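Local coordinates for polymeric immunoglobulin receptor (PDB 4NOF), which probably binds polymeric immunoglobulins such as dimeric IgA and carries them across mucosal epithelia, yielding secretory component, at residues L83-C93 with K104-A112. Numbering follows the deposited sequence.
Sequences LTHNDAGLYIC and KNVDLQVLA
G89, Y91 and C93 pair with L108, V106 and K104 through six backbone hydrogen bonds, two per pair, so strands 89-93 and 104-111 run antiparallel with their axes 4.6 Å apart at the closest. These are strands F and G of the immunoglobulin V-set sandwich, and strand F enters through a tyrosine corner. The Y91 hydroxyl reaches back to D87 and gives its proton to the backbone: Y91 OH to D87 O is 2.6 Å, in the carbonyl plane and on a lone pair. With chi1 at -65°, CG sits beside the Y91 backbone N, and the ring extends back along the strand toward the 85-87 turn; on the way its CE1 comes within 4.0 Å of L108 CB. The Y60 hydroxyl is hydrogen-bonded to the same Y91 oxygen. A phenylalanine in place of Y91 could keep the ring packing but would probably leave D87 O without this donor and the turn less firmly tied to strand F. D87 holds the turn from within too, its OD2 taking the T84 N-H at 2.9 Å from above the carboxylate plane while also forming a salt bridge with R63. Beyond the last bridged pair, V110 still lies on strand 104-111 and packs against the turn, its CG2 3.6 Å from T84 O and 4.0 Å from A88 CB. On the face bearing L90 and D107, L90 CD2 leans across the aspartate, 3.8 Å from D107 CG. At the far end, C93, disulfide-bonded to C25 of the opposing sheet, rests its SG 4.1 Å from V106 CG2.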
ATOM      1  N   LEU A  83       3.703  11.596  -6.467  1.00 19.80           N
ATOM      2  CA  LEU A  83       4.568  10.448  -6.695  1.00 19.43           C
ATOM      3  C   LEU A  83       5.942  10.817  -7.230  1.00 22.59           C
ATOM      4  O   LEU A  83       6.058  11.708  -8.088  1.00 22.86           O
ATOM      5  CB  LEU A  83       3.905   9.484  -7.643  1.00 19.86           C
ATOM      6  CG  LEU A  83       2.692   8.762  -7.050  1.00 21.11           C
ATOM      7  CD1 LEU A  83       1.871   8.107  -8.150  1.00 21.57           C
ATOM      8  CD2 LEU A  83       3.148   7.731  -6.042  1.00 20.12           C
ATOM      9  N   THR A  84       6.956  10.140  -6.697  1.00 22.45           N
ATOM     10  CA  THR A  84       8.352  10.243  -7.117  1.00 25.89           C
ATOM     11  C   THR A  84       8.847   8.930  -7.713  1.00 24.36           C
ATOM     12  O   THR A  84       8.260   7.861  -7.492  1.00 22.05           O
ATOM     13  CB  THR A  84       9.295  10.567  -5.935  1.00 28.82           C
ATOM     14  OG1 THR A  84       9.347   9.479  -4.995  1.00 30.84           O
ATOM     15  CG2 THR A  84       8.849  11.838  -5.227  1.00 31.97           C
ATOM     16  N   HIS A  85       9.946   8.976  -8.459  1.00 26.20           N
ATOM     17  CA  HIS A  85      10.447   7.719  -8.982  1.00 28.16           C
ATOM     18  C   HIS A  85      10.844   6.744  -7.862  1.00 24.46           C
ATOM     19  O   HIS A  85      10.705   5.531  -7.998  1.00 23.21           O
ATOM     20  CB  HIS A  85      11.582   7.875  -9.985  1.00 31.52           C
ATOM     21  CG  HIS A  85      11.887   6.594 -10.692  1.00 36.48           C
ATOM     22  ND1 HIS A  85      13.014   5.845 -10.433  1.00 40.21           N
ATOM     23  CD2 HIS A  85      11.168   5.894 -11.603  1.00 38.32           C
ATOM     24  CE1 HIS A  85      12.993   4.756 -11.181  1.00 41.06           C
ATOM     25  NE2 HIS A  85      11.883   4.760 -11.896  1.00 40.41           N
ATOM     26  N   ASN A  86      11.259   7.270  -6.728  1.00 23.14           N
ATOM     27  CA  ASN A  86      11.616   6.436  -5.598  1.00 25.52           C
ATOM     28  C   ASN A  86      10.425   5.690  -4.970  1.00 21.95           C
ATOM     29  O   ASN A  86      10.628   4.722  -4.257  1.00 22.04           O
ATOM     30  CB  ASN A  86      12.313   7.264  -4.532  1.00 31.51           C
ATOM     31  CG  ASN A  86      13.779   7.566  -4.889  1.00 36.52           C
ATOM     32  OD1 ASN A  86      14.352   6.971  -5.818  1.00 36.60           O
ATOM     33  ND2 ASN A  86      14.374   8.494  -4.161  1.00 37.84           N
ATOM     34  N   ASP A  87       9.207   6.161  -5.241  1.00 19.03           N
ATOM     35  CA  ASP A  87       7.978   5.471  -4.799  1.00 17.60           C
ATOM     36  C   ASP A  87       7.727   4.192  -5.598  1.00 16.91           C
ATOM     37  O   ASP A  87       6.950   3.359  -5.174  1.00 16.95           O
ATOM     38  CB  ASP A  87       6.746   6.376  -4.931  1.00 18.11           C
ATOM     39  CG  ASP A  87       6.757   7.563  -3.956  1.00 19.78           C
ATOM     40  OD1 ASP A  87       7.259   7.393  -2.819  1.00 20.85           O
ATOM     41  OD2 ASP A  87       6.234   8.641  -4.327  1.00 21.21           O
ATOM     42  N   ALA A  88       8.339   4.050  -6.765  1.00 16.90           N
ATOM     43  CA  ALA A  88       8.099   2.869  -7.571  1.00 17.68           C
ATOM     44  C   ALA A  88       8.567   1.622  -6.873  1.00 16.99           C
ATOM     45  O   ALA A  88       9.594   1.620  -6.178  1.00 18.36           O
ATOM     46  CB  ALA A  88       8.776   2.974  -8.937  1.00 19.06           C
ATOM     47  N   GLY A  89       7.846   0.530  -7.140  1.00 16.94           N
ATOM     48  CA  GLY A  89       8.259  -0.786  -6.696  1.00 16.04           C
ATOM     49  C   GLY A  89       7.110  -1.549  -6.057  1.00 15.45           C
ATOM     50  O   GLY A  89       5.935  -1.163  -6.164  1.00 15.16           O
ATOM     51  N   LEU A  90       7.478  -2.639  -5.390  1.00 15.16           N
ATOM     52  CA  LEU A  90       6.498  -3.531  -4.767  1.00 15.56           C
ATOM     53  C   LEU A  90       6.134  -3.072  -3.374  1.00 15.24           C
ATOM     54  O   LEU A  90       6.998  -2.621  -2.618  1.00 16.15           O
ATOM     55  CB  LEU A  90       7.050  -4.962  -4.647  1.00 17.06           C
ATOM     56  CG  LEU A  90       7.198  -5.696  -5.992  1.00 18.89           C
ATOM     57  CD1 LEU A  90       8.056  -6.956  -5.816  1.00 20.94           C
ATOM     58  CD2 LEU A  90       5.849  -6.000  -6.616  1.00 20.13           C
ATOM     59  N   TYR A  91       4.843  -3.222  -3.059  1.00 15.21           N
ATOM     60  CA  TYR A  91       4.269  -2.940  -1.754  1.00 14.95           C
ATOM     61  C   TYR A  91       3.392  -4.121  -1.343  1.00 14.99           C
ATOM     62  O   TYR A  91       2.971  -4.948  -2.152  1.00 16.21           O
ATOM     63  CB  TYR A  91       3.393  -1.696  -1.798  1.00 15.54           C
ATOM     64  CG  TYR A  91       4.084  -0.378  -2.088  1.00 14.61           C
ATOM     65  CD1 TYR A  91       4.530  -0.040  -3.371  1.00 14.91           C
ATOM     66  CD2 TYR A  91       4.206   0.588  -1.083  1.00 16.03           C
ATOM     67  CE1 TYR A  91       5.111   1.173  -3.604  1.00 15.02           C
ATOM     68  CE2 TYR A  91       4.766   1.821  -1.334  1.00 16.14           C
ATOM     69  CZ  TYR A  91       5.239   2.109  -2.591  1.00 15.61           C
ATOM     70  OH  TYR A  91       5.810   3.374  -2.826  1.00 17.85           O
ATOM     71  N   ILE A  92       3.121  -4.196  -0.053  1.00 14.68           N
ATOM     72  CA  ILE A  92       2.217  -5.190   0.512  1.00 15.75           C
ATOM     73  C   ILE A  92       1.203  -4.482   1.398  1.00 16.00           C
ATOM     74  O   ILE A  92       1.589  -3.727   2.320  1.00 16.52           O
ATOM     75  CB  ILE A  92       2.949  -6.297   1.327  1.00 17.83           C
ATOM     76  CG1 ILE A  92       3.941  -7.068   0.462  1.00 20.30           C
ATOM     77  CG2 ILE A  92       1.933  -7.269   1.867  1.00 19.06           C
ATOM     78  CD1 ILE A  92       4.803  -8.048   1.264  1.00 21.12           C
ATOM     79  N   CYS A  93      -0.070  -4.704   1.091  1.00 16.18           N
ATOM     80  CA  CYS A  93      -1.203  -4.347   1.982  1.00 17.95           C
ATOM     81  C   CYS A  93      -1.323  -5.425   3.005  1.00 19.29           C
ATOM     82  O   CYS A  93      -1.255  -6.617   2.642  1.00 21.55           O
ATOM     83  CB  CYS A  93      -2.520  -4.412   1.251  1.00 20.82           C
ATOM     84  SG  CYS A  93      -2.745  -3.291  -0.108  1.00 22.21           S
ATOM     85  N   LYS A 104      -2.138  -8.291   0.324  1.00 19.04           N
ATOM     86  CA  LYS A 104      -2.330  -8.063  -1.095  1.00 18.68           C
ATOM     87  C   LYS A 104      -1.030  -7.475  -1.654  1.00 17.86           C
ATOM     88  O   LYS A 104      -0.519  -6.459  -1.141  1.00 16.66           O
ATOM     89  CB  LYS A 104      -3.494  -7.099  -1.353  1.00 20.86           C
ATOM     90  CG  LYS A 104      -3.712  -6.688  -2.819  1.00 22.48           C
ATOM     91  CD  LYS A 104      -4.175  -7.838  -3.675  1.00 25.02           C
ATOM     92  CE  LYS A 104      -4.122  -7.453  -5.142  1.00 26.65           C
ATOM     93  NZ  LYS A 104      -4.546  -8.587  -6.022  1.00 30.74           N
ATOM     94  N   ASN A 105      -0.502  -8.112  -2.695  1.00 16.57           N
ATOM     95  CA  ASN A 105       0.661  -7.610  -3.373  1.00 15.72           C
ATOM     96  C   ASN A 105       0.282  -6.517  -4.401  1.00 16.19           C
ATOM     97  O   ASN A 105      -0.623  -6.711  -5.213  1.00 16.99           O
ATOM     98  CB  ASN A 105       1.403  -8.766  -4.086  1.00 16.52           C
ATOM     99  CG  ASN A 105       1.987  -9.758  -3.105  1.00 18.53           C
ATOM    100  OD1 ASN A 105       2.752  -9.381  -2.217  1.00 19.65           O
ATOM    101  ND2 ASN A 105       1.631 -11.015  -3.258  1.00 18.16           N
ATOM    102  N   VAL A 106       1.063  -5.439  -4.409  1.00 16.14           N
ATOM    103  CA  VAL A 106       0.859  -4.273  -5.225  1.00 17.36           C
ATOM    104  C   VAL A 106       2.181  -3.854  -5.861  1.00 16.75           C
ATOM    105  O   VAL A 106       3.250  -3.947  -5.233  1.00 17.17           O
ATOM    106  CB  VAL A 106       0.345  -3.105  -4.342  1.00 18.22           C
ATOM    107  CG1 VAL A 106       0.331  -1.791  -5.101  1.00 18.67           C
ATOM    108  CG2 VAL A 106      -1.048  -3.452  -3.803  1.00 18.94           C
ATOM    109  N   ASP A 107       2.143  -3.447  -7.132  1.00 15.94           N
ATOM    110  CA  ASP A 107       3.332  -2.943  -7.816  1.00 16.59           C
ATOM    111  C   ASP A 107       2.991  -1.566  -8.359  1.00 17.24           C
ATOM    112  O   ASP A 107       1.984  -1.406  -9.060  1.00 19.41           O
ATOM    113  CB  ASP A 107       3.725  -3.882  -8.965  1.00 18.43           C
ATOM    114  CG  ASP A 107       5.107  -3.653  -9.501  1.00 22.37           C
ATOM    115  OD1 ASP A 107       5.873  -2.776  -9.051  1.00 22.41           O
ATOM    116  OD2 ASP A 107       5.475  -4.430 -10.409  1.00 26.76           O
ATOM    117  N   LEU A 108       3.766  -0.568  -7.941  1.00 16.27           N
ATOM    118  CA  LEU A 108       3.622   0.782  -8.433  0.50 15.56           C
ATOM    119  C   LEU A 108       4.705   1.067  -9.466  1.00 15.77           C
ATOM    120  O   LEU A 108       5.890   0.995  -9.192  1.00 16.70           O
ATOM    121  CB  LEU A 108       3.701   1.783  -7.278  0.50 15.41           C
ATOM    122  CG  LEU A 108       3.486   3.228  -7.683  0.50 14.89           C
ATOM    123  CD1 LEU A 108       2.146   3.416  -8.383  0.50 14.69           C
ATOM    124  CD2 LEU A 108       3.586   4.109  -6.440  0.50 15.46           C
ATOM    125  N   GLN A 109       4.278   1.356 -10.683  1.00 16.02           N
ATOM    126  CA  GLN A 109       5.174   1.802 -11.736  1.00 16.86           C
ATOM    127  C   GLN A 109       4.974   3.300 -11.890  1.00 15.90           C
ATOM    128  O   GLN A 109       3.840   3.772 -12.081  1.00 17.51           O
ATOM    129  CB  GLN A 109       4.861   1.043 -13.039  1.00 18.50           C
ATOM    130  CG  GLN A 109       5.686   1.551 -14.223  1.00 20.13           C
ATOM    131  CD  GLN A 109       5.440   0.725 -15.488  1.00 22.86           C
ATOM    132  OE1 GLN A 109       4.518   1.002 -16.260  1.00 27.20           O
ATOM    133  NE2 GLN A 109       6.251  -0.298 -15.676  1.00 20.62           N
ATOM    134  N   VAL A 110       6.051   4.040 -11.721  1.00 16.87           N
ATOM    135  CA  VAL A 110       6.067   5.476 -11.850  1.00 16.92           C
ATOM    136  C   VAL A 110       6.867   5.831 -13.104  1.00 17.28           C
ATOM    137  O   VAL A 110       8.045   5.513 -13.236  1.00 20.64           O
ATOM    138  CB  VAL A 110       6.667   6.179 -10.620  1.00 17.31           C
ATOM    139  CG1 VAL A 110       6.607   7.699 -10.804  1.00 17.86           C
ATOM    140  CG2 VAL A 110       5.949   5.772  -9.338  1.00 18.29           C
ATOM    141  N   LEU A 111       6.222   6.510 -14.017  1.00 18.71           N
ATOM    142  CA  LEU A 111       6.882   6.902 -15.265  0.50 19.07           C
ATOM    143  C   LEU A 111       7.511   8.281 -15.078  1.00 18.86           C
ATOM    144  O   LEU A 111       6.835   9.241 -14.727  1.00 21.04           O
ATOM    145  CB  LEU A 111       5.884   6.901 -16.405  0.50 20.81           C
ATOM    146  CG  LEU A 111       5.514   5.531 -16.996  0.50 21.35           C
ATOM    147  CD1 LEU A 111       4.599   4.713 -16.121  0.50 22.53           C
ATOM    148  CD2 LEU A 111       4.867   5.751 -18.347  0.50 21.98           C
ATOM    149  N   ALA A 112       8.800   8.341 -15.298  1.00 19.95           N
ATOM    150  CA  ALA A 112       9.591   9.513 -14.962  1.00 22.15           C
ATOM    151  C   ALA A 112      10.483   9.911 -16.137  1.00 24.59           C
ATOM    152  O   ALA A 112      10.787   9.092 -16.957  1.00 21.42           O
ATOM    153  CB  ALA A 112      10.413   9.184 -13.752  1.00 24.78           C
TER